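Local coordinates for ABC transporter, solute-binding protein (Staphylococcus aureus, PDB 6LKK) that binds glucose 6-phosphate in the cleft of a periplasmic-binding-protein fold and acts as a sugar-phosphate sensor in two-component signal transduction, at residues G140-H143 and M144-I147; S239-V242 and Q243-V247; I102-S106 and D107-D111; G34-Q37 and V38-N42; D191-T194 and W195-G199. All blocks are in the same frame, centred on the assembly; numbering follows the deposited sequence.

Contact 1. Residues G140-H143 and M144-I147; sequences GYQH and MRAI
Q142 O receives A146 N at 2.9 Å, one of four successive i to i+4 bonds that run through this buried part of helix 138-151, the helix whose first turn brings T138 and T139 to the bound glucose 6-phosphate. The others join M144 to G140, R145 to Y141 and I147 to H143.

The main side-chain meeting is between Y141 and R145, one turn apart and pointing the same way. R145 CG makes a CH-pi contact over one face of the phenol, 4.2 Å from the ring centroid and displaced toward the rim. The next carbon, CD, slides along the same ring to 3.7 Å from both Y141 CE2 and Y141 OH. Guanidinium and ring are 62° apart, so the cationic end is not stacked on this tyrosine; it meets F289 in a cation-pi contact instead, and the Y141 ring also touches F289 and H286. Q142 and H143 send their polar ends elsewhere: Q142 NE2 to N214 OD1, a second-shell bond on a ligand-binding residue, H143 NE2 to S187 O and H143 ND1 to Y117 OH.

M144 packs on helices 154-161 and 286-293. Its CG, beside the backbone N (chi1 -68°), lies 3.3 Å from G140 O, and bends at chi2 and chi3 fold M144 CE back to 3.9 Å from H143 CB.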
loop_
_atom_site.group_PDB
_atom_site.type_symbol
_atom_site.label_atom_id
_atom_site.label_comp_id
_atom_site.label_asym_id
_atom_site.label_seq_id
_atom_site.Cartn_x
_atom_site.Cartn_y
_atom_site.Cartn_z
ATOM N N GLY A 140 -2.753 5.746 5.381
ATOM C CA GLY A 140 -3.356 6.324 6.571
ATOM C C GLY A 140 -4.533 5.511 7.074
ATOM O O GLY A 140 -4.656 5.250 8.273
ATOM N N TYR A 141 -5.409 5.090 6.159
ATOM C CA TYR A 141 -6.556 4.274 6.540
ATOM C C TYR A 141 -6.113 2.981 7.215
ATOM O O TYR A 141 -6.624 2.616 8.279
ATOM C CB TYR A 141 -7.405 3.976 5.303
ATOM C CG TYR A 141 -8.581 3.068 5.570
ATOM C CD1 TYR A 141 -9.775 3.576 6.060
ATOM C CD2 TYR A 141 -8.500 1.706 5.320
ATOM C CE1 TYR A 141 -10.856 2.747 6.301
ATOM C CE2 TYR A 141 -9.575 0.871 5.557
ATOM C CZ TYR A 141 -10.748 1.396 6.049
ATOM O OH TYR A 141 -11.817 0.564 6.285
ATOM N N GLN A 142 -5.155 2.274 6.612
ATOM C CA GLN A 142 -4.734 0.987 7.157
ATOM C C GLN A 142 -4.095 1.149 8.531
ATOM O O GLN A 142 -4.302 0.314 9.422
ATOM C CB GLN A 142 -3.773 0.300 6.187
ATOM C CG GLN A 142 -4.444 -0.210 4.915
ATOM C CD GLN A 142 -5.412 -1.350 5.174
ATOM O OE1 GLN A 142 -6.594 -1.128 5.429
ATOM N NE2 GLN A 142 -4.915 -2.581 5.106
ATOM N N HIS A 143 -3.322 2.219 8.729
ATOM C CA HIS A 143 -2.737 2.472 10.041
ATOM C C HIS A 143 -3.810 2.752 11.085
ATOM O O HIS A 143 -3.706 2.292 12.228
ATOM C CB HIS A 143 -1.756 3.638 9.965
ATOM C CG HIS A 143 -0.375 3.241 9.548
ATOM N ND1 HIS A 143 0.503 2.606 10.398
ATOM C CD2 HIS A 143 0.283 3.400 8.376
ATOM C CE1 HIS A 143 1.644 2.389 9.768
ATOM N NE2 HIS A 143 1.536 2.863 8.540
ATOM N N MET A 144 -4.841 3.521 10.723
ATOM C CA MET A 144 -5.906 3.794 11.681
ATOM C C MET A 144 -6.642 2.512 12.046
ATOM O O MET A 144 -7.028 2.318 13.206
ATOM C CB MET A 144 -6.879 4.834 11.124
ATOM C CG MET A 144 -6.313 6.248 10.963
ATOM S SD MET A 144 -5.383 6.889 12.373
ATOM C CE MET A 144 -3.708 6.442 11.915
ATOM N N ARG A 145 -6.842 1.619 11.073
ATOM C CA ARG A 145 -7.401 0.306 11.379
ATOM C C ARG A 145 -6.479 -0.481 12.305
ATOM O O ARG A 145 -6.946 -1.167 13.222
ATOM C CB ARG A 145 -7.658 -0.481 10.093
ATOM C CG ARG A 145 -8.828 0.026 9.264
ATOM C CD ARG A 145 -9.621 -1.126 8.661
ATOM N NE ARG A 145 -10.378 -1.851 9.680
ATOM C CZ ARG A 145 -11.168 -2.891 9.432
ATOM N NH1 ARG A 145 -11.315 -3.345 8.194
ATOM N NH2 ARG A 145 -11.812 -3.484 10.427
ATOM N N ALA A 146 -5.165 -0.397 12.083
ATOM C CA ALA A 146 -4.225 -1.106 12.947
ATOM C C ALA A 146 -4.317 -0.610 14.384
ATOM O O ALA A 146 -4.303 -1.407 15.329
ATOM C CB ALA A 146 -2.800 -0.947 12.421
ATOM N N ILE A 147 -4.415 0.707 14.567
ATOM C CA ILE A 147 -4.521 1.268 15.910
ATOM C C ILE A 147 -5.850 0.878 16.545
ATOM O O ILE A 147 -5.908 0.517 17.727
ATOM C CB ILE A 147 -4.331 2.794 15.850
ATOM C CG1 ILE A 147 -2.894 3.117 15.426
ATOM C CG2 ILE A 147 -4.654 3.446 17.195
ATOM C CD1 ILE A 147 -2.634 4.577 15.161
#

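Contact 2. Residues S239-V242 and Q243-V247; sequences SRSV and QQRLV
V242 CG2 lies over one face of the R245 guanidinium, 3.4 Å above its plane and displaced toward the rim, where R245 NH2 is its closest neighbour at 3.7 Å. The S241 hydroxyl approaches the same group obliquely, while R245 NH1 is held by Y236 OH. On another side of the helix the R240 guanidinium uses its edge: a water in its plane accepts from R240 NH1 at 3.0 Å and donates to Q244 OE1 at 2.8 Å, tying together two long side chains four residues apart. Q244 OE1 has a second donor in S260 N.

All this surrounds the first turns of helix 240-250, for which S239 is the N-cap. Its OG accepts a weak bond from V242 N at 3.4 Å and is also bonded to Y236 O. S239 O starts the regular backbone bonding by taking Q243 N.

Q243 has CG beside its backbone N (chi1 -70°), which brings Q243 CG to 3.0 Å from S239 O; the bend at chi2 (-91°) then sets the direction of the buried amide. Both ends of the amide are occupied: OE1 accepts from S254 OG and I255 N, and NE2 donates to F95 O and L237 O. L246, also buried, packs on F95 and I17.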
loop_
_atom_site.group_PDB
_atom_site.type_symbol
_atom_site.label_atom_id
_atom_site.label_comp_id
_atom_site.label_asym_id
_atom_site.label_seq_id
_atom_site.Cartn_x
_atom_site.Cartn_y
_atom_site.Cartn_z
ATOM N N SER A 239 2.637 -12.704 -12.951
ATOM C CA SER A 239 3.368 -13.880 -13.392
ATOM C C SER A 239 4.546 -14.169 -12.465
ATOM O O SER A 239 5.023 -13.302 -11.728
ATOM C CB SER A 239 3.871 -13.693 -14.824
ATOM O OG SER A 239 4.912 -12.733 -14.880
ATOM N N ARG A 240 5.026 -15.413 -12.523
ATOM C CA ARG A 240 6.131 -15.818 -11.661
ATOM C C ARG A 240 7.389 -15.007 -11.955
ATOM O O ARG A 240 8.031 -14.487 -11.036
ATOM C CB ARG A 240 6.411 -17.314 -11.826
ATOM C CG ARG A 240 7.461 -17.845 -10.842
ATOM C CD ARG A 240 8.044 -19.186 -11.269
ATOM N NE ARG A 240 8.573 -19.138 -12.629
ATOM C CZ ARG A 240 9.692 -18.512 -12.981
ATOM N NH1 ARG A 240 10.421 -17.867 -12.078
ATOM N NH2 ARG A 240 10.080 -18.523 -14.248
ATOM N N SER A 241 7.767 -14.894 -13.231
ATOM C CA SER A 241 9.045 -14.258 -13.544
ATOM C C SER A 241 9.032 -12.783 -13.164
ATOM O O SER A 241 10.032 -12.259 -12.664
ATOM C CB SER A 241 9.384 -14.436 -15.025
ATOM O OG SER A 241 8.455 -13.767 -15.858
ATOM N N VAL A 242 7.907 -12.100 -13.375
ATOM C CA VAL A 242 7.832 -10.683 -13.036
ATOM C C VAL A 242 7.785 -10.498 -11.523
ATOM O O VAL A 242 8.457 -9.620 -10.971
ATOM C CB VAL A 242 6.621 -10.037 -13.733
ATOM C CG1 VAL A 242 6.408 -8.610 -13.252
ATOM C CG2 VAL A 242 6.817 -10.067 -15.241
ATOM N N GLN A 243 6.993 -11.320 -10.829
ATOM C CA GLN A 243 6.969 -11.261 -9.370
ATOM C C GLN A 243 8.353 -11.540 -8.794
ATOM O O GLN A 243 8.778 -10.891 -7.831
ATOM C CB GLN A 243 5.948 -12.260 -8.827
ATOM C CG GLN A 243 4.497 -11.888 -9.109
ATOM C CD GLN A 243 3.872 -11.053 -8.008
ATOM O OE1 GLN A 243 4.048 -11.333 -6.822
ATOM N NE2 GLN A 243 3.131 -10.020 -8.397
ATOM N N GLN A 244 9.070 -12.501 -9.380
ATOM C CA GLN A 244 10.424 -12.812 -8.932
ATOM C C GLN A 244 11.351 -11.617 -9.128
ATOM O O GLN A 244 12.216 -11.347 -8.284
ATOM C CB GLN A 244 10.940 -14.036 -9.688
ATOM C CG GLN A 244 12.332 -14.500 -9.295
ATOM C CD GLN A 244 12.378 -15.166 -7.931
ATOM O OE1 GLN A 244 11.413 -15.790 -7.496
ATOM N NE2 GLN A 244 13.509 -15.040 -7.251
ATOM N N ARG A 245 11.181 -10.887 -10.234
ATOM C CA ARG A 245 11.989 -9.694 -10.472
ATOM C C ARG A 245 11.714 -8.624 -9.424
ATOM O O ARG A 245 12.638 -7.947 -8.961
ATOM C CB ARG A 245 11.717 -9.143 -11.871
ATOM C CG ARG A 245 12.463 -9.843 -12.996
ATOM C CD ARG A 245 12.091 -9.229 -14.336
ATOM N NE ARG A 245 11.413 -10.187 -15.206
ATOM C CZ ARG A 245 10.546 -9.860 -16.162
ATOM N NH1 ARG A 245 10.224 -8.591 -16.381
ATOM N NH2 ARG A 245 9.990 -10.813 -16.897
ATOM N N LEU A 246 10.445 -8.443 -9.046
ATOM C CA LEU A 246 10.113 -7.448 -8.032
ATOM C C LEU A 246 10.691 -7.831 -6.676
ATOM O O LEU A 246 11.165 -6.968 -5.930
ATOM C CB LEU A 246 8.596 -7.278 -7.945
ATOM C CG LEU A 246 7.934 -6.628 -9.162
ATOM C CD1 LEU A 246 6.420 -6.739 -9.082
ATOM C CD2 LEU A 246 8.355 -5.167 -9.272
ATOM N N VAL A 247 10.657 -9.120 -6.337
ATOM C CA VAL A 247 11.262 -9.582 -5.091
ATOM C C VAL A 247 12.764 -9.329 -5.110
ATOM O O VAL A 247 13.332 -8.765 -4.166
ATOM C CB VAL A 247 10.941 -11.071 -4.868
ATOM C CG1 VAL A 247 11.757 -11.646 -3.718
ATOM C CG2 VAL A 247 9.456 -11.255 -4.601
HETATM O O HOH W 1 10.224 -17.755 -9.064
#

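Contact 3. Residues I102-S106 and D107-D111; sequences IVVNS and DLQGD
N105 OD1 receives two backbone N-H groups at once, D107 N at 2.8 Å and L108 N at 2.9 Å. The donors come from opposite faces of the amide plane, tilted 23° and 34° from it. The bond to D107 makes an Asx turn, and N105 O adds a weak bond from Q109 N, so one residue at the end of strand 92-105 turns the chain into the loop that follows. The N105 side chain stands anti to its own N (chi1 -178°), which carries the carbonyl forward over the turn; L108 CG then rests 3.6 Å from N105 OD1.

Beside this, the Q109 chain runs extended across V104 at about a right angle, and V104 CG1 meets Q109 CD at 3.6 Å. Two waters bridge the two segments. One links S106 OG with D107 OD1, 2.7 Å from each; another donates to S106 O and, weakly, to Q109 OE1.

Further out, V104 is bonded through the backbone to S203 of strand 202-205 and N105 to Y183, just before strand 184-188, while N105 ND2 is bonded to V177 O at the end of helix 170-178. With its oxygen accepting twice and its nitrogen donating to a carbonyl, the buried amide has a fixed rotation and an unambiguous orientation of oxygen and nitrogen.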
loop_
_atom_site.group_PDB
_atom_site.type_symbol
_atom_site.label_atom_id
_atom_site.label_comp_id
_atom_site.label_asym_id
_atom_site.label_seq_id
_atom_site.Cartn_x
_atom_site.Cartn_y
_atom_site.Cartn_z
ATOM N N ILE A 102 6.129 1.736 10.798
ATOM C CA ILE A 102 6.555 3.003 11.374
ATOM C C ILE A 102 7.958 3.289 10.867
ATOM O O ILE A 102 8.814 2.397 10.842
ATOM C CB ILE A 102 6.524 2.950 12.913
ATOM C CG1 ILE A 102 5.097 2.746 13.416
ATOM C CG2 ILE A 102 7.127 4.226 13.509
ATOM C CD1 ILE A 102 5.018 2.389 14.885
ATOM N N VAL A 103 8.203 4.525 10.450
ATOM C CA VAL A 103 9.538 4.964 10.070
ATOM C C VAL A 103 10.023 5.969 11.102
ATOM O O VAL A 103 9.268 6.845 11.537
ATOM C CB VAL A 103 9.575 5.556 8.648
ATOM C CG1 VAL A 103 9.387 4.442 7.622
ATOM C CG2 VAL A 103 8.525 6.645 8.480
ATOM N N VAL A 104 11.280 5.822 11.504
ATOM C CA VAL A 104 11.892 6.633 12.547
ATOM C C VAL A 104 13.149 7.266 11.977
ATOM O O VAL A 104 13.914 6.608 11.266
ATOM C CB VAL A 104 12.226 5.782 13.791
ATOM C CG1 VAL A 104 12.889 6.635 14.866
ATOM C CG2 VAL A 104 10.972 5.106 14.325
ATOM N N ASN A 105 13.362 8.543 12.281
ATOM C CA ASN A 105 14.604 9.201 11.892
ATOM C C ASN A 105 15.664 8.843 12.925
ATOM O O ASN A 105 15.553 9.218 14.097
ATOM C CB ASN A 105 14.419 10.710 11.774
ATOM C CG ASN A 105 15.690 11.414 11.326
ATOM O OD1 ASN A 105 16.732 11.302 11.973
ATOM N ND2 ASN A 105 15.620 12.112 10.199
ATOM N N SER A 106 16.685 8.106 12.491
ATOM C CA SER A 106 17.683 7.562 13.399
ATOM C C SER A 106 18.753 8.573 13.789
ATOM O O SER A 106 19.550 8.285 14.689
ATOM C CB SER A 106 18.333 6.329 12.765
ATOM O OG SER A 106 18.860 6.629 11.484
ATOM N N ASP A 107 18.796 9.739 13.145
ATOM C CA ASP A 107 19.671 10.816 13.598
ATOM C C ASP A 107 19.016 11.681 14.663
ATOM O O ASP A 107 19.715 12.214 15.533
ATOM C CB ASP A 107 20.099 11.693 12.416
ATOM C CG ASP A 107 21.275 11.114 11.649
ATOM O OD1 ASP A 107 21.831 10.086 12.093
ATOM O OD2 ASP A 107 21.648 11.689 10.602
ATOM N N LEU A 108 17.692 11.829 14.623
ATOM C CA LEU A 108 16.971 12.583 15.641
ATOM C C LEU A 108 16.585 11.731 16.839
ATOM O O LEU A 108 16.395 12.272 17.935
ATOM C CB LEU A 108 15.699 13.193 15.046
ATOM C CG LEU A 108 15.891 14.224 13.934
ATOM C CD1 LEU A 108 14.552 14.574 13.313
ATOM C CD2 LEU A 108 16.574 15.469 14.474
ATOM N N GLN A 109 16.488 10.415 16.655
ATOM C CA GLN A 109 15.905 9.555 17.678
ATOM C C GLN A 109 16.684 9.626 18.984
ATOM O O GLN A 109 16.088 9.706 20.066
ATOM C CB GLN A 109 15.855 8.119 17.163
ATOM C CG GLN A 109 15.202 7.138 18.110
ATOM C CD GLN A 109 15.131 5.745 17.524
ATOM O OE1 GLN A 109 15.838 5.424 16.567
ATOM N NE2 GLN A 109 14.274 4.910 18.093
ATOM N N GLY A 110 18.009 9.592 18.910
ATOM C CA GLY A 110 18.800 9.523 20.127
ATOM C C GLY A 110 18.432 8.288 20.925
ATOM O O GLY A 110 18.338 7.178 20.388
ATOM N N ASP A 111 18.207 8.476 22.222
ATOM C CA ASP A 111 17.890 7.374 23.121
ATOM C C ASP A 111 16.399 7.070 23.192
ATOM O O ASP A 111 16.004 6.184 23.954
ATOM C CB ASP A 111 18.415 7.679 24.527
ATOM C CG ASP A 111 19.929 7.713 24.590
ATOM O OD1 ASP A 111 20.577 6.985 23.807
ATOM O OD2 ASP A 111 20.471 8.470 25.423
HETATM O O HOH W 2 21.437 7.515 11.583
HETATM O O HOH W 3 19.248 5.778 16.351
#

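Contact 4. Residues G34-Q37 and V38-N42; sequences GSTQ and VLLSN. With G6P (6-O-phosphono-alpha-D-glucopyranose), chain B.
The N-terminal turn of helix 36-45, entered from strand 28-33, forms part of the glucose 6-phosphate pocket, and its i to i+4 bonding begins where L39 N meets S35 O at 2.9 Å, almost straight. S35 occupies the N-cap position, but its side chain makes no capping bond.

T36, the first helical residue, grips one phosphate oxygen twice: G6P O1P takes T36 N at 2.9 Å and T36 OG1 at 2.7 Å. The hydroxyl lies beside the backbone N (chi1 -61°), so both donors face the anion together. T138 OG1 is a further partner of this hydroxyl and helps to position it. The other branch of T36, CG2, lies beside L40, whose CD1 is 4.1 Å away, the two side chains pointing the same way. The dipole of the helix end would probably favour the phosphate's negative charge.

L40 CD1 also lies 3.6 Å from Q37 NE2, an amide nitrogen bonded to T63 O. A water lies between Q37 OE1 and S41 OG, donating to the latter at 2.7 Å. On another side, L39 folds back over the chain before the helix, L39 CD1 reaching G34 O at 3.2 Å, and with L40 it packs on F55 of strand 54-56. V38 CG2 leans on S35 CB.

G58, T138, T139, T170, N214 and D216 are further hydrogen-bond partners of G6P. A phosphate oxygen held by the first backbone N-H and the threonine hydroxyl of a helix start is a typical anion-binding arrangement, here used in the cleft of a periplasmic-binding-protein fold.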
loop_
_atom_site.group_PDB
_atom_site.type_symbol
_atom_site.label_atom_id
_atom_site.label_comp_id
_atom_site.label_asym_id
_atom_site.label_seq_id
_atom_site.Cartn_x
_atom_site.Cartn_y
_atom_site.Cartn_z
ATOM N N GLY A 34 -1.495 9.117 -7.791
ATOM C CA GLY A 34 -2.276 9.842 -6.808
ATOM C C GLY A 34 -2.569 8.962 -5.616
ATOM O O GLY A 34 -2.298 7.759 -5.616
ATOM N N SER A 35 -3.121 9.589 -4.580
ATOM C CA SER A 35 -3.591 8.830 -3.430
ATOM C C SER A 35 -4.671 7.850 -3.872
ATOM O O SER A 35 -5.437 8.121 -4.800
ATOM C CB SER A 35 -4.134 9.771 -2.355
ATOM O OG SER A 35 -3.129 10.663 -1.911
ATOM N N THR A 36 -4.726 6.695 -3.201
ATOM C CA THR A 36 -5.602 5.611 -3.642
ATOM C C THR A 36 -7.036 6.093 -3.830
ATOM O O THR A 36 -7.633 5.911 -4.896
ATOM C CB THR A 36 -5.569 4.450 -2.642
ATOM O OG1 THR A 36 -4.237 3.928 -2.531
ATOM C CG2 THR A 36 -6.497 3.329 -3.093
ATOM N N GLN A 37 -7.613 6.702 -2.792
ATOM C CA GLN A 37 -9.021 7.074 -2.861
ATOM C C GLN A 37 -9.248 8.270 -3.775
ATOM O O GLN A 37 -10.334 8.406 -4.351
ATOM C CB GLN A 37 -9.555 7.356 -1.460
ATOM C CG GLN A 37 -9.639 6.119 -0.581
ATOM C CD GLN A 37 -10.517 5.041 -1.184
ATOM O OE1 GLN A 37 -11.606 5.322 -1.686
ATOM N NE2 GLN A 37 -10.042 3.803 -1.153
ATOM N N VAL A 38 -8.253 9.144 -3.922
ATOM C CA VAL A 38 -8.370 10.239 -4.880
ATOM C C VAL A 38 -8.430 9.690 -6.299
ATOM O O VAL A 38 -9.254 10.119 -7.116
ATOM C CB VAL A 38 -7.208 11.233 -4.705
ATOM C CG1 VAL A 38 -7.283 12.339 -5.751
ATOM C CG2 VAL A 38 -7.227 11.826 -3.305
ATOM N N LEU A 39 -7.555 8.733 -6.615
ATOM C CA LEU A 39 -7.607 8.078 -7.918
ATOM C C LEU A 39 -8.972 7.444 -8.151
ATOM O O LEU A 39 -9.570 7.601 -9.222
ATOM C CB LEU A 39 -6.501 7.025 -8.016
ATOM C CG LEU A 39 -5.066 7.544 -8.144
ATOM C CD1 LEU A 39 -4.080 6.401 -7.959
ATOM C CD2 LEU A 39 -4.846 8.217 -9.489
ATOM N N LEU A 40 -9.486 6.721 -7.153
ATOM C CA LEU A 40 -10.772 6.055 -7.307
ATOM C C LEU A 40 -11.905 7.064 -7.451
ATOM O O LEU A 40 -12.847 6.843 -8.219
ATOM C CB LEU A 40 -11.025 5.125 -6.121
ATOM C CG LEU A 40 -10.148 3.871 -6.077
ATOM C CD1 LEU A 40 -10.220 3.201 -4.713
ATOM C CD2 LEU A 40 -10.564 2.896 -7.170
ATOM N N SER A 41 -11.826 8.182 -6.727
ATOM C CA SER A 41 -12.877 9.192 -6.814
ATOM C C SER A 41 -12.847 9.909 -8.157
ATOM O O SER A 41 -13.897 10.121 -8.776
ATOM C CB SER A 41 -12.737 10.192 -5.669
ATOM O OG SER A 41 -13.028 9.582 -4.423
ATOM N N ASN A 42 -11.658 10.295 -8.625
ATOM C CA ASN A 42 -11.558 10.945 -9.928
ATOM C C ASN A 42 -11.943 9.984 -11.046
ATOM O O ASN A 42 -12.614 10.377 -12.008
ATOM C CB ASN A 42 -10.142 11.483 -10.138
ATOM C CG ASN A 42 -9.798 12.607 -9.177
ATOM O OD1 ASN A 42 -10.682 13.213 -8.571
ATOM N ND2 ASN A 42 -8.510 12.899 -9.043
HETATM C C1 G6P B . -0.461 1.514 0.552
HETATM C C2 G6P B . -0.441 0.312 -0.424
HETATM C C3 G6P B . 0.279 0.560 -1.698
HETATM C C4 G6P B . 0.079 1.934 -2.161
HETATM C C5 G6P B . 0.762 2.891 -1.190
HETATM C C6 G6P B . 0.454 4.310 -1.548
HETATM O O1 G6P B . -0.029 1.111 1.817
HETATM O O2 G6P B . 0.150 -0.831 0.217
HETATM O O3 G6P B . -0.248 -0.380 -2.731
HETATM O O4 G6P B . 0.669 2.114 -3.472
HETATM O O5 G6P B . 0.338 2.693 0.209
HETATM O O6 G6P B . -0.944 4.489 -1.528
HETATM P P G6P B . -1.608 5.783 -0.667
HETATM O O1P G6P B . -3.104 5.794 -0.928
HETATM O O2P G6P B . -0.983 7.108 -1.144
HETATM O O3P G6P B . -1.354 5.594 0.784
HETATM O O HOH W 4 -12.726 7.306 -2.930
#

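Contact 5. Residues D191-T194 and W195-G199; sequences DART and WKNKG
D191 and W195, one turn apart in helix 189-197, are joined through a water that donates to D191 OD1 at 2.6 Å and accepts from W195 NE1 at 2.9 Å, in the plane of the indole. D191 OD2 is bonded to S171 OG, next to the ligand-binding T170, so the carboxylate has a partner on each oxygen. Among backbone bonds, K196 N to A192 O and N197 N to R193 O are regular, but W195 N to D191 O is long (3.5 Å) and weak, and K198 N to T194 O is weak because it is bent (131°).

Contacts of flat groups come next. The W195 ring presents its edge to the backbone, with CD1 3.2 Å from D191 O in the ring plane, while K198 NZ stands 3.3 Å above the ring centre on one face. N197 ND2 sits over the centre of the R193 guanidinium, the amide plane turned 61° from it. Both groups are donors there, and no hydrogen bond joins them; R193 NE instead forms a salt bridge with D251.

Nonpolar contacts complete the set. The aliphatic part of K198 runs beside T194, K198 CE 4.2 Å from T194 CG2, and W195 packs on I174 and A178 of helix 170-178.

G199, with positive phi, sends its N to K196 O while Y200 N goes to W195 O: the Schellman motif that closes an alpha helix.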
loop_
_atom_site.group_PDB
_atom_site.type_symbol
_atom_site.label_atom_id
_atom_site.label_comp_id
_atom_site.label_asym_id
_atom_site.label_seq_id
_atom_site.Cartn_x
_atom_site.Cartn_y
_atom_site.Cartn_z
ATOM N N ASP A 191 8.050 2.245 0.541
ATOM C CA ASP A 191 8.406 3.659 0.604
ATOM C C ASP A 191 9.529 3.893 1.607
ATOM O O ASP A 191 10.461 4.662 1.341
ATOM C CB ASP A 191 7.164 4.471 0.964
ATOM C CG ASP A 191 7.076 5.790 0.213
ATOM O OD1 ASP A 191 7.988 6.111 -0.581
ATOM O OD2 ASP A 191 6.074 6.506 0.420
ATOM N N ALA A 192 9.462 3.227 2.759
ATOM C CA ALA A 192 10.545 3.315 3.727
ATOM C C ALA A 192 11.845 2.778 3.144
ATOM O O ALA A 192 12.911 3.382 3.314
ATOM C CB ALA A 192 10.166 2.548 4.991
ATOM N N ARG A 193 11.775 1.644 2.444
ATOM C CA ARG A 193 12.979 1.054 1.871
ATOM C C ARG A 193 13.635 1.994 0.871
ATOM O O ARG A 193 14.864 2.115 0.839
ATOM C CB ARG A 193 12.638 -0.277 1.201
ATOM C CG ARG A 193 13.828 -0.963 0.541
ATOM C CD ARG A 193 13.411 -2.257 -0.132
ATOM N NE ARG A 193 14.531 -2.911 -0.802
ATOM C CZ ARG A 193 15.015 -2.552 -1.986
ATOM N NH1 ARG A 193 14.490 -1.528 -2.647
ATOM N NH2 ARG A 193 16.033 -3.218 -2.512
ATOM N N THR A 194 12.832 2.656 0.033
ATOM C CA THR A 194 13.377 3.553 -0.980
ATOM C C THR A 194 14.280 4.606 -0.356
ATOM O O THR A 194 15.387 4.864 -0.842
ATOM C CB THR A 194 12.235 4.221 -1.749
ATOM O OG1 THR A 194 11.502 3.227 -2.474
ATOM C CG2 THR A 194 12.765 5.267 -2.726
ATOM N N TRP A 195 13.820 5.226 0.730
ATOM C CA TRP A 195 14.580 6.309 1.333
ATOM C C TRP A 195 15.740 5.792 2.173
ATOM O O TRP A 195 16.805 6.423 2.197
ATOM C CB TRP A 195 13.645 7.194 2.157
ATOM C CG TRP A 195 12.753 8.009 1.279
ATOM C CD1 TRP A 195 11.612 7.595 0.655
ATOM C CD2 TRP A 195 12.945 9.376 0.898
ATOM N NE1 TRP A 195 11.076 8.623 -0.084
ATOM C CE2 TRP A 195 11.875 9.728 0.051
ATOM C CE3 TRP A 195 13.913 10.338 1.198
ATOM C CZ2 TRP A 195 11.747 11.002 -0.500
ATOM C CZ3 TRP A 195 13.783 11.602 0.649
ATOM C CH2 TRP A 195 12.708 11.922 -0.189
ATOM N N LYS A 196 15.577 4.648 2.842
ATOM C CA LYS A 196 16.700 4.072 3.574
ATOM C C LYS A 196 17.827 3.689 2.625
ATOM O O LYS A 196 19.008 3.889 2.935
ATOM C CB LYS A 196 16.250 2.856 4.384
ATOM C CG LYS A 196 17.332 2.335 5.321
ATOM C CD LYS A 196 16.803 1.276 6.271
ATOM C CE LYS A 196 17.901 0.760 7.191
ATOM N NZ LYS A 196 18.347 1.781 8.178
ATOM N N ASN A 197 17.487 3.146 1.456
ATOM C CA ASN A 197 18.500 2.737 0.493
ATOM C C ASN A 197 19.130 3.912 -0.243
ATOM O O ASN A 197 20.165 3.726 -0.892
ATOM C CB ASN A 197 17.901 1.753 -0.512
ATOM C CG ASN A 197 17.733 0.360 0.071
ATOM O OD1 ASN A 197 17.835 0.165 1.282
ATOM N ND2 ASN A 197 17.477 -0.617 -0.791
ATOM N N LYS A 198 18.541 5.104 -0.160
ATOM C CA LYS A 198 19.204 6.323 -0.608
ATOM C C LYS A 198 20.119 6.910 0.461
ATOM O O LYS A 198 20.657 8.005 0.266
ATOM C CB LYS A 198 18.168 7.368 -1.036
ATOM C CG LYS A 198 17.445 7.041 -2.341
ATOM C CD LYS A 198 16.552 8.192 -2.806
ATOM C CE LYS A 198 15.379 8.430 -1.862
ATOM N NZ LYS A 198 14.496 9.547 -2.309
ATOM N N GLY A 199 20.305 6.213 1.579
ATOM C CA GLY A 199 21.235 6.639 2.601
ATOM C C GLY A 199 20.661 7.541 3.668
ATOM O O GLY A 199 21.420 8.014 4.524
HETATM O O HOH W 5 8.676 8.396 -1.658
#

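Contacts 1 and 4 are the buried pair, both in helices that begin at the ligand, and contact 4 alone touches it directly; contact 1 reaches the site through the Q142 amide, bonded to the ligand-binding N214. Contacts 2, 3 and 5 are only partly buried; every contact but contact 1 has a water between side chains. Helix start, middle and end are represented by contacts 2 and 4, contact 1 and contact 5, whereas contact 3 replaces regular helix bonds with an asparagine at a strand end. Contacts 3 and 5 touch each other, V103 CG1 meeting A192 CB at 3.3 Å. Contacts 1 and 2 lie on opposite sides of the chain's centre, about 28 Å apart between centres.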